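Local coordinates for protein geranyltranstransferase (Agrobacterium tumefaciens, PDB 2H8O) that probably catalyses the condensation of geranyl diphosphate with isopentenyl diphosphate to farnesyl diphosphate, as a geranyltranstransferase of the polyprenyl synthetase family, at residues Gly196-Asp201 with Ala219-Ala224. Numbering follows the deposited sequence.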
# COMPACT_ATOMS: atom_id res chain seq x y z
N GLY A 196 -0.42 1.92 -12.82
CA GLY A 196 -0.52 2.75 -14.02
C GLY A 196 -0.58 1.92 -15.28
O GLY A 196 -1.31 2.24 -16.23
N GLY A 197 0.23 0.87 -15.32
CA GLY A 197 0.20 -0.06 -16.46
C GLY A 197 -1.14 -0.73 -16.64
O GLY A 197 -1.60 -0.92 -17.76
N GLN A 198 -1.78 -1.08 -15.53
CA GLN A 198 -3.10 -1.69 -15.61
C GLN A 198 -4.09 -0.68 -16.16
O GLN A 198 -4.92 -1.03 -16.99
CB GLN A 198 -3.57 -2.16 -14.24
CG GLN A 198 -2.70 -3.20 -13.63
CD GLN A 198 -3.13 -3.53 -12.23
OE1 GLN A 198 -2.59 -3.01 -11.25
NE2 GLN A 198 -4.13 -4.39 -12.13
N ALA A 199 -3.97 0.57 -15.73
CA ALA A 199 -4.81 1.63 -16.30
C ALA A 199 -4.59 1.78 -17.81
O ALA A 199 -5.54 1.95 -18.57
CB ALA A 199 -4.58 2.94 -15.60
N LEU A 200 -3.33 1.73 -18.24
CA LEU A 200 -3.03 1.86 -19.67
C LEU A 200 -3.54 0.66 -20.44
O LEU A 200 -4.00 0.79 -21.59
CB LEU A 200 -1.52 2.08 -19.90
CG LEU A 200 -1.01 3.45 -19.47
CD1 LEU A 200 0.50 3.51 -19.57
CD2 LEU A 200 -1.63 4.55 -20.32
N ASP A 201 -3.51 -0.51 -19.81
CA ASP A 201 -3.96 -1.73 -20.46
C ASP A 201 -5.47 -1.71 -20.71
O ASP A 201 -5.95 -2.04 -21.80
CB ASP A 201 -3.54 -2.94 -19.62
CG ASP A 201 -3.70 -4.24 -20.36
OD1 ASP A 201 -3.33 -4.33 -21.55
OD2 ASP A 201 -4.23 -5.18 -19.73
N ALA A 219 6.04 -2.53 -19.87
CA ALA A 219 7.10 -2.22 -18.91
C ALA A 219 6.53 -1.91 -17.53
O ALA A 219 7.14 -2.23 -16.52
CB ALA A 219 7.96 -1.05 -19.40
N MET A 220 5.34 -1.31 -17.51
CA MET A 220 4.68 -0.93 -16.26
C MET A 220 3.90 -2.11 -15.66
O MET A 220 4.12 -2.48 -14.51
CB MET A 220 3.76 0.29 -16.48
CG MET A 220 4.51 1.56 -16.91
SD MET A 220 3.45 2.97 -17.44
CE MET A 220 2.77 3.51 -15.86
N LYS A 221 3.02 -2.70 -16.46
CA LYS A 221 2.06 -3.69 -15.98
C LYS A 221 2.73 -4.95 -15.48
O LYS A 221 2.32 -5.53 -14.45
CB LYS A 221 1.09 -4.08 -17.06
CG LYS A 221 -0.04 -4.96 -16.53
CD LYS A 221 -1.13 -5.12 -17.59
CE LYS A 221 -2.27 -6.08 -17.17
NZ LYS A 221 -1.97 -6.95 -16.02
N THR A 222 3.74 -5.40 -16.22
CA THR A 222 4.45 -6.62 -15.85
C THR A 222 5.95 -6.43 -15.63
O THR A 222 6.55 -7.10 -14.80
CB THR A 222 4.23 -7.72 -16.87
OG1 THR A 222 4.78 -7.32 -18.13
CG2 THR A 222 2.74 -7.99 -17.04
N GLY A 223 6.59 -5.52 -16.36
CA GLY A 223 8.03 -5.40 -16.22
C GLY A 223 8.50 -4.87 -14.87
O GLY A 223 9.54 -5.28 -14.38
N ALA A 224 7.76 -3.92 -14.30
CA ALA A 224 8.28 -3.14 -13.17
C ALA A 224 8.53 -4.03 -11.92
O ALA A 224 9.54 -3.88 -11.26
CB ALA A 224 7.36 -1.96 -12.83
O HOH W 1 -4.73 -5.28 -14.93
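Lys221 and Met220 straddle Gly197, and the pair illustrates how a glycine lets two helices approach each other. The helix segments 196-201 and 219-224 come within 7.4 Å axis to axis, their N-to-C directions 134° apart, nearer antiparallel than parallel, and the CA atoms of Gly197 and Lys221 are just 4.1 Å apart. Gly197 has no side chain; the backbone N of Lys221 and CB of Met220 fill that side, Met220 CB 3.6 Å from Gly197 CA. The methionine then bends at its last torsion (chi3 73°), which carries CE over the backbone of Gly196 and Gly197, 3.8 Å from Gly196 C, while SD meets Leu200 CD1 at 3.7 Å. Lys221 leaves on the other flank. Extended as far as CE, its chain runs past Gln198 and crosses Asp201, where CE lies 3.3 Å from OD2. A nearly eclipsed last torsion (chi4 -16°) then leaves NZ 4.7 Å from Asp201 OD2, without a salt bridge. A water accepts from Gln198 NE2 and, weakly, from Lys221 NZ, linking the helices on this side. The second subunit packs nearby, its Ile67 on Met220 and its Pro70 on Leu200. This close, glycine-mediated crossing of consecutive helices belongs to the mainly alpha-helical isoprenoid synthase fold. Lys221 and Thr222, the latter hydrogen-bonded to Gln259 just before the second Asp-rich motif, form the family's Lys-Thr pair, whose lysine probably contacts substrate diphosphate, as in relatives.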